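Local coordinates for PDZ domain protein (Parabacteroides distasonis, PDB 4L8N) that is of unknown function but combines N-terminal and C-terminal PDZ domains with a central DUF4136 domain and binds magnesium, at residues K146-S151 against L186-F191; F244-I249 against V280-M285; Q370-K375 against Y386-D391. One frame throughout, in Å; residues are numbered along the deposited sequence.

Contact 1: residues K146-S151 against L186-F191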
# COMPACT_ATOMS: atom_id res chain seq x y z
N LYS A 146 -2.37 -20.84 -22.34
CA LYS A 146 -1.05 -21.31 -22.76
C LYS A 146 -0.25 -20.29 -23.61
O LYS A 146 0.97 -20.43 -23.72
CB LYS A 146 -1.21 -22.63 -23.54
CG LYS A 146 -1.89 -23.78 -22.75
CD LYS A 146 -1.00 -24.43 -21.66
CE LYS A 146 -1.54 -25.75 -21.15
NZ LYS A 146 -0.67 -26.37 -20.11
N THR A 147 -0.92 -19.29 -24.20
CA THR A 147 -0.27 -18.34 -25.11
C THR A 147 -0.54 -16.89 -24.72
O THR A 147 -1.59 -16.55 -24.14
CB THR A 147 -0.68 -18.58 -26.61
OG1 THR A 147 -2.03 -18.20 -26.84
CG2 THR A 147 -0.45 -20.02 -27.07
N PHE A 148 0.40 -16.01 -25.10
CA PHE A 148 0.30 -14.60 -24.80
C PHE A 148 0.82 -13.73 -25.93
O PHE A 148 1.47 -14.19 -26.86
CB PHE A 148 1.05 -14.29 -23.49
CG PHE A 148 2.55 -14.42 -23.57
CD1 PHE A 148 3.16 -15.67 -23.52
CD2 PHE A 148 3.36 -13.29 -23.64
CE1 PHE A 148 4.54 -15.80 -23.63
CE2 PHE A 148 4.74 -13.42 -23.73
CZ PHE A 148 5.32 -14.67 -23.71
N ALA A 149 0.50 -12.45 -25.83
CA ALA A 149 0.94 -11.38 -26.71
C ALA A 149 0.88 -10.10 -25.91
O ALA A 149 0.18 -10.04 -24.89
CB ALA A 149 0.08 -11.30 -27.96
N PHE A 150 1.64 -9.09 -26.31
CA PHE A 150 1.64 -7.82 -25.60
C PHE A 150 0.64 -6.89 -26.20
O PHE A 150 0.37 -6.97 -27.40
CB PHE A 150 3.04 -7.21 -25.59
CG PHE A 150 3.98 -8.08 -24.80
CD1 PHE A 150 4.03 -8.00 -23.41
CD2 PHE A 150 4.76 -9.04 -25.43
CE1 PHE A 150 4.87 -8.84 -22.67
CE2 PHE A 150 5.58 -9.90 -24.69
CZ PHE A 150 5.64 -9.78 -23.32
N SER A 151 0.05 -6.01 -25.38
CA SER A 151 -0.89 -5.03 -25.88
C SER A 151 -0.10 -3.92 -26.62
O SER A 151 1.12 -3.78 -26.40
CB SER A 151 -1.79 -4.49 -24.77
OG SER A 151 -1.15 -3.68 -23.79
N LEU A 186 -3.96 -14.93 -23.68
CA LEU A 186 -3.74 -13.80 -22.78
C LEU A 186 -3.13 -12.60 -23.44
O LEU A 186 -2.23 -12.73 -24.26
CB LEU A 186 -2.75 -14.21 -21.65
CG LEU A 186 -3.05 -15.46 -20.88
CD1 LEU A 186 -1.83 -15.94 -20.13
CD2 LEU A 186 -4.23 -15.24 -19.96
N LEU A 187 -3.53 -11.43 -22.97
CA LEU A 187 -2.92 -10.17 -23.37
C LEU A 187 -2.16 -9.59 -22.16
O LEU A 187 -2.73 -9.53 -21.06
CB LEU A 187 -4.00 -9.22 -23.86
CG LEU A 187 -3.52 -7.94 -24.55
CD1 LEU A 187 -3.07 -8.22 -25.99
CD2 LEU A 187 -4.62 -6.87 -24.52
N ILE A 188 -0.87 -9.22 -22.34
CA ILE A 188 -0.11 -8.61 -21.25
C ILE A 188 -0.13 -7.09 -21.43
O ILE A 188 0.09 -6.58 -22.53
CB ILE A 188 1.33 -9.20 -21.06
CG1 ILE A 188 1.28 -10.57 -20.34
CG2 ILE A 188 2.20 -8.28 -20.19
CD1 ILE A 188 0.96 -11.69 -21.13
N GLN A 189 -0.45 -6.37 -20.35
CA GLN A 189 -0.51 -4.91 -20.30
C GLN A 189 0.32 -4.38 -19.14
O GLN A 189 0.26 -4.90 -18.03
CB GLN A 189 -1.98 -4.45 -20.17
CG GLN A 189 -2.24 -3.00 -20.62
CD GLN A 189 -3.69 -2.76 -21.03
OE1 GLN A 189 -4.61 -2.68 -20.20
NE2 GLN A 189 -3.93 -2.64 -22.35
N THR A 190 1.12 -3.34 -19.40
CA THR A 190 1.91 -2.75 -18.32
C THR A 190 1.54 -1.31 -18.15
O THR A 190 1.19 -0.61 -19.10
CB THR A 190 3.42 -2.91 -18.49
OG1 THR A 190 3.84 -2.47 -19.78
CG2 THR A 190 3.86 -4.32 -18.24
N PHE A 191 1.57 -0.91 -16.90
CA PHE A 191 1.36 0.45 -16.48
C PHE A 191 2.55 0.85 -15.59
O PHE A 191 3.15 0.01 -14.92
CB PHE A 191 -0.02 0.64 -15.82
CG PHE A 191 -0.33 -0.28 -14.66
CD1 PHE A 191 -0.66 -1.62 -14.88
CD2 PHE A 191 -0.36 0.20 -13.36
CE1 PHE A 191 -1.00 -2.45 -13.81
CE2 PHE A 191 -0.72 -0.62 -12.31
CZ PHE A 191 -1.04 -1.94 -12.54
O HOH W 1 0.23 -1.69 -22.20
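Ser-151 OG is held by two partners, the amide of Gln-189 and a water, just past the end of strand 147-150. Gln-189 NE2 donates to this OG over 3.3 Å, the hydroxyl oxygen lying close to the plane of the amide, and water 1 sits 2.9 Å from the same OG. The water also accepts a weak bond from Thr-190 N. With OG between the backbone N and the carbonyl carbon (chi1 68°), the hydroxyl is brought beside the second strand. Gln-189 OE1 turns to Ser-137 of the second subunit.

Behind this polar end runs regular parallel pairing. Ala-149 sends its N to Leu-186 O at 3.2 Å and receives Ile-188 N on its own O at 2.9 Å, so one residue bridges two of the neighbouring strand. Thr-147 O and Ser-151 N extend the pattern to Leu-186 N and Ile-188 O.

Ile-188 carries the apolar side, reaching both aromatic residues with different branches: CD1 lies 3.5 Å from Phe-148 CB, while CG2 is 3.7 Å from Phe-150 CE1. Helix 158-175, which leads the beta-alpha-beta crossover from strand 147-150 to strand 178-179, packs on this face, with Leu-172 against Ile-188. On the other face Leu-187 CD2 rests 3.7 Å from Ser-151 CB. The chemistry thus divides the work: backbone bonds and Ile-188 join the strands, whereas the Gln-189 amide couples the serine hydroxyl to the partner subunit.

Contact 2: residues F244-I249 against V280-M285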
# COMPACT_ATOMS: atom_id res chain seq x y z
N PHE A 244 4.88 0.58 -10.93
CA PHE A 244 5.16 -0.37 -12.00
C PHE A 244 4.22 -1.57 -11.82
O PHE A 244 4.15 -2.16 -10.75
CB PHE A 244 6.65 -0.79 -12.06
CG PHE A 244 6.94 -1.82 -13.13
CD1 PHE A 244 6.80 -1.51 -14.48
CD2 PHE A 244 7.31 -3.11 -12.78
CE1 PHE A 244 7.01 -2.49 -15.46
CE2 PHE A 244 7.54 -4.08 -13.77
CZ PHE A 244 7.36 -3.76 -15.10
N GLY A 245 3.47 -1.86 -12.87
CA GLY A 245 2.51 -2.96 -12.85
C GLY A 245 2.47 -3.82 -14.08
O GLY A 245 2.81 -3.37 -15.19
N ILE A 246 2.08 -5.10 -13.88
CA ILE A 246 1.87 -6.10 -14.93
C ILE A 246 0.39 -6.53 -14.80
O ILE A 246 -0.07 -6.85 -13.70
CB ILE A 246 2.87 -7.30 -14.87
CG1 ILE A 246 4.35 -6.84 -14.88
CG2 ILE A 246 2.61 -8.32 -15.99
CD1 ILE A 246 5.39 -7.95 -14.45
N ARG A 247 -0.33 -6.51 -15.94
CA ARG A 247 -1.73 -6.90 -16.04
C ARG A 247 -1.84 -8.07 -17.00
O ARG A 247 -1.38 -7.95 -18.14
CB ARG A 247 -2.60 -5.71 -16.49
CG ARG A 247 -4.04 -5.74 -15.99
CD ARG A 247 -4.81 -4.48 -16.38
NE ARG A 247 -5.10 -3.61 -15.24
CZ ARG A 247 -4.60 -2.38 -15.09
NH1 ARG A 247 -3.81 -1.85 -16.02
NH2 ARG A 247 -4.90 -1.66 -14.01
N ILE A 248 -2.39 -9.23 -16.53
CA ILE A 248 -2.56 -10.43 -17.40
C ILE A 248 -4.07 -10.57 -17.72
O ILE A 248 -4.85 -10.99 -16.86
CB ILE A 248 -1.92 -11.75 -16.84
CG1 ILE A 248 -0.39 -11.61 -16.63
CG2 ILE A 248 -2.30 -12.97 -17.72
CD1 ILE A 248 0.33 -12.86 -16.04
N ILE A 249 -4.47 -10.17 -18.94
CA ILE A 249 -5.89 -10.13 -19.34
C ILE A 249 -6.29 -11.34 -20.19
O ILE A 249 -5.73 -11.58 -21.26
CB ILE A 249 -6.23 -8.79 -20.08
CG1 ILE A 249 -5.80 -7.54 -19.27
CG2 ILE A 249 -7.71 -8.71 -20.45
CD1 ILE A 249 -4.98 -6.62 -20.07
N VAL A 280 15.00 -5.57 -12.80
CA VAL A 280 15.22 -6.16 -11.48
C VAL A 280 13.97 -6.86 -10.94
O VAL A 280 14.05 -7.99 -10.48
CB VAL A 280 15.76 -5.10 -10.47
CG1 VAL A 280 15.91 -5.65 -9.05
CG2 VAL A 280 17.07 -4.50 -10.93
N HIS A 281 12.81 -6.18 -10.99
CA HIS A 281 11.56 -6.62 -10.35
C HIS A 281 10.63 -7.47 -11.18
O HIS A 281 9.95 -8.29 -10.57
CB HIS A 281 10.84 -5.41 -9.78
CG HIS A 281 11.68 -4.73 -8.74
ND1 HIS A 281 12.60 -3.75 -9.08
CD2 HIS A 281 11.76 -4.96 -7.40
CE1 HIS A 281 13.17 -3.38 -7.94
NE2 HIS A 281 12.69 -4.06 -6.90
N VAL A 282 10.61 -7.36 -12.54
CA VAL A 282 9.77 -8.27 -13.35
C VAL A 282 10.01 -9.75 -12.90
O VAL A 282 9.01 -10.45 -12.62
CB VAL A 282 9.97 -8.11 -14.90
CG1 VAL A 282 9.54 -9.36 -15.67
CG2 VAL A 282 9.23 -6.88 -15.42
N PRO A 283 11.29 -10.25 -12.77
CA PRO A 283 11.49 -11.65 -12.34
C PRO A 283 10.99 -11.94 -10.91
O PRO A 283 10.53 -13.05 -10.64
CB PRO A 283 13.01 -11.85 -12.45
CG PRO A 283 13.51 -10.74 -13.29
CD PRO A 283 12.59 -9.59 -13.06
N LEU A 284 11.08 -10.97 -9.99
CA LEU A 284 10.59 -11.16 -8.62
C LEU A 284 9.04 -11.15 -8.59
O LEU A 284 8.43 -12.01 -7.96
CB LEU A 284 11.14 -10.09 -7.66
CG LEU A 284 12.65 -10.02 -7.46
CD1 LEU A 284 13.02 -8.73 -6.75
CD2 LEU A 284 13.19 -11.25 -6.69
N MSE A 285 8.42 -10.19 -9.30
CA MSE A 285 6.96 -10.04 -9.45
C MSE A 285 6.30 -11.26 -10.09
O MSE A 285 5.23 -11.68 -9.64
CB MSE A 285 6.65 -8.81 -10.31
CG MSE A 285 6.87 -7.51 -9.58
SE MSE A 285 6.81 -5.96 -10.73
CE MSE A 285 5.00 -6.05 -11.14
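Met-285, a selenomethionine, presses its SE against the edge of the Phe-244 ring, a Met-aromatic contact in which SE lies 4.7 Å from the ring centroid and 73° off the ring normal. The nearest ring atom is CD2 of Phe-244, 3.5 Å from Met-285 SE. Val-282 meets the same edge further out, its CG2 3.7 Å from Phe-244 CZ, so that two residues about one helical turn apart grip a single rim. CG of Phe-244, anti to the backbone N (chi1 177°), is carried toward the helix.

The Ile-246 part of the contact is somewhat looser. The bend of Met-285 at chi3 (68°) carries its CE toward Ile-246, whose CD1 lies 3.8 Å from that methyl. Ile-246 CD1 meets Val-282 CG2 at a more relaxed 4.1 Å, the two side chains crossing at about a right angle. The segment axes are 10.2 Å apart at their closest, and residues 247-249 take no part in the contact with 280-285.

The helix end sits over the sheet, with Met-285 also on Cys-262 of strand 258-268 and Phe-131 of strand 123-135. Helix 158-175 flanks it, Ile-164 touching Phe-244 and Cys-167 touching Val-282, while Phe-218 of the second subunit packs on Pro-283 and Leu-284.

Contact 3: residues Q370-K375 against Y386-D391; sequences QYRDPK and YCMFWD
Arg-372 lays its guanidinium flat on the indole of Trp-390, a buried cation-pi stack with CZ 3.8 Å from the centroid of the six-membered ring and the two planes only 18° apart. CZ stands nearly over the middle of that ring, while Arg-372 NH2 comes 3.4 Å from Trp-390 CH2. A bend at chi2 (-107°) swings CD of the arginine away from an extended course, and the same guanidinium, with its face on the ring, uses an edge for hydrogen bonding. NH1 of Arg-372 donates to Met-388 O at 2.8 Å, with that oxygen tilted from the guanidinium plane, while NH2 finds Met-116 O. Trp-390 is pinned in turn through NE1 to Tyr-117 O. An alanine in place of Arg-372 would probably leave Met-388 O and Met-116 O without these donors and strip the indole face of its cation.

The backbones are joined by one isolated beta bridge, Arg-372 with Trp-390, flanked by two straight bonds: Asp-391 N to Tyr-371 O at 2.8 Å and Asp-373 N to Phe-389 O at 2.8 Å. Both segments belong to the long irregular connection between helices 354-367 and 395-402, probably an elaboration of the C-terminal PDZ domain.

Asp-373 closes an Asx turn, its OD1 accepting from Lys-375 N. Lys-375 NZ, 3.0 Å from Asp-373 OD1, forms a salt bridge from the opposite face of the carboxylate plane. Water 2 donates to Asp-373 OD2 and to Trp-390 O, linking the acidic residue to the second segment. Met-388, also a selenomethionine, packs against residues 372-374, placing SE 3.6 Å from Pro-374 CA and CE 3.8 Å from Arg-372 CB.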
# COMPACT_ATOMS: atom_id res chain seq x y z
N GLN A 370 38.91 -8.01 13.42
CA GLN A 370 39.72 -6.86 13.03
C GLN A 370 39.94 -6.76 11.50
O GLN A 370 40.21 -5.66 11.00
CB GLN A 370 41.08 -6.92 13.73
CG GLN A 370 41.69 -8.32 13.83
CD GLN A 370 43.13 -8.31 14.31
OE1 GLN A 370 43.86 -7.30 14.20
NE2 GLN A 370 43.58 -9.44 14.82
N TYR A 371 39.83 -7.90 10.79
CA TYR A 371 40.04 -7.97 9.34
C TYR A 371 38.74 -7.95 8.53
O TYR A 371 38.79 -8.08 7.31
CB TYR A 371 40.84 -9.22 8.97
CG TYR A 371 42.13 -9.44 9.73
CD1 TYR A 371 43.02 -8.39 9.96
CD2 TYR A 371 42.52 -10.72 10.12
CE1 TYR A 371 44.23 -8.60 10.62
CE2 TYR A 371 43.73 -10.94 10.78
CZ TYR A 371 44.58 -9.88 11.03
OH TYR A 371 45.77 -10.10 11.68
N ARG A 372 37.60 -7.77 9.19
CA ARG A 372 36.28 -7.67 8.57
C ARG A 372 36.01 -6.24 8.12
O ARG A 372 36.59 -5.31 8.69
CB ARG A 372 35.21 -8.11 9.59
CG ARG A 372 35.37 -9.52 10.10
CD ARG A 372 34.32 -10.41 9.50
NE ARG A 372 34.51 -11.81 9.89
CZ ARG A 372 34.16 -12.84 9.12
NH1 ARG A 372 33.63 -12.64 7.93
NH2 ARG A 372 34.38 -14.08 9.54
N ASP A 373 35.11 -6.03 7.12
CA ASP A 373 34.79 -4.71 6.61
C ASP A 373 33.40 -4.27 7.13
O ASP A 373 32.37 -4.79 6.68
CB ASP A 373 34.86 -4.69 5.07
CG ASP A 373 34.62 -3.35 4.38
OD1 ASP A 373 34.43 -2.32 5.09
OD2 ASP A 373 34.62 -3.32 3.13
N PRO A 374 33.39 -3.31 8.08
CA PRO A 374 32.11 -2.88 8.68
C PRO A 374 31.17 -2.16 7.73
O PRO A 374 29.98 -2.10 8.02
CB PRO A 374 32.52 -1.98 9.85
CG PRO A 374 33.90 -1.55 9.55
CD PRO A 374 34.54 -2.63 8.73
N LYS A 375 31.67 -1.68 6.57
CA LYS A 375 30.86 -1.02 5.54
C LYS A 375 29.93 -2.01 4.85
O LYS A 375 28.96 -1.59 4.22
CB LYS A 375 31.75 -0.32 4.49
CG LYS A 375 32.61 0.82 5.06
CD LYS A 375 33.57 1.48 4.03
CE LYS A 375 34.78 0.65 3.61
NZ LYS A 375 35.70 0.32 4.74
N TYR A 386 25.65 -9.20 12.78
CA TYR A 386 26.98 -8.68 12.49
C TYR A 386 27.74 -9.40 11.38
O TYR A 386 28.97 -9.49 11.44
CB TYR A 386 27.80 -8.66 13.80
CG TYR A 386 27.03 -8.04 14.96
CD1 TYR A 386 26.54 -6.73 14.88
CD2 TYR A 386 26.71 -8.78 16.09
CE1 TYR A 386 25.79 -6.17 15.91
CE2 TYR A 386 25.98 -8.23 17.14
CZ TYR A 386 25.52 -6.92 17.05
OH TYR A 386 24.80 -6.37 18.09
N CYS A 387 27.03 -9.81 10.31
CA CYS A 387 27.65 -10.41 9.14
C CYS A 387 28.46 -9.36 8.38
O CYS A 387 27.96 -8.29 8.08
CB CYS A 387 26.60 -11.06 8.24
SG CYS A 387 25.64 -12.36 9.03
N MSE A 388 29.73 -9.66 8.12
CA MSE A 388 30.63 -8.77 7.39
C MSE A 388 31.52 -9.57 6.47
O MSE A 388 31.97 -10.67 6.85
CB MSE A 388 31.50 -7.94 8.35
CG MSE A 388 30.70 -6.92 9.17
SE MSE A 388 31.78 -5.97 10.45
CE MSE A 388 32.14 -7.33 11.64
N PHE A 389 31.82 -9.03 5.29
CA PHE A 389 32.78 -9.68 4.42
C PHE A 389 34.17 -9.29 4.92
O PHE A 389 34.31 -8.38 5.76
CB PHE A 389 32.59 -9.30 2.95
CG PHE A 389 31.19 -9.55 2.45
CD1 PHE A 389 30.55 -10.76 2.68
CD2 PHE A 389 30.51 -8.57 1.74
CE1 PHE A 389 29.26 -10.99 2.23
CE2 PHE A 389 29.21 -8.80 1.28
CZ PHE A 389 28.60 -10.01 1.53
N TRP A 390 35.18 -9.97 4.40
CA TRP A 390 36.55 -9.65 4.72
C TRP A 390 36.94 -8.33 4.07
O TRP A 390 36.39 -7.96 3.03
CB TRP A 390 37.48 -10.77 4.22
CG TRP A 390 37.25 -12.11 4.85
CD1 TRP A 390 36.87 -13.26 4.21
CD2 TRP A 390 37.43 -12.46 6.23
NE1 TRP A 390 36.83 -14.31 5.11
CE2 TRP A 390 37.15 -13.84 6.36
CE3 TRP A 390 37.83 -11.74 7.37
CZ2 TRP A 390 37.28 -14.52 7.58
CZ3 TRP A 390 37.94 -12.41 8.58
CH2 TRP A 390 37.66 -13.79 8.67
N ASP A 391 37.85 -7.61 4.69
CA ASP A 391 38.34 -6.37 4.14
C ASP A 391 39.30 -6.76 3.03
O ASP A 391 40.21 -7.57 3.26
CB ASP A 391 38.99 -5.54 5.26
CG ASP A 391 39.56 -4.19 4.88
OD1 ASP A 391 40.46 -4.15 4.02
OD2 ASP A 391 39.20 -3.18 5.54
O HOH W 2 34.57 -6.15 2.04

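Contacts 1 and 2 illustrate how one sheet can serve two packing units: their centres are 11 Å apart, and strand 186-196 of contact 1 and strand 240-250 of contact 2 are antiparallel neighbours in it. Gln-189 O lies 2.7 Å from Arg-247 N and Leu-187 N 2.8 Å from Ile-249 O, both probable hydrogen bonds. Contact 3 stands apart, its centre about 35 Å from that of contact 2 and 46 Å from that of contact 1; nearest atoms are about 17 Å and 32 Å away. All three lie away from Glu-239 and Asp-270, the magnesium-binding residues. An ethanol molecule, probably from crystallisation, sits about 4 Å from the Met-388 side chain in contact 3.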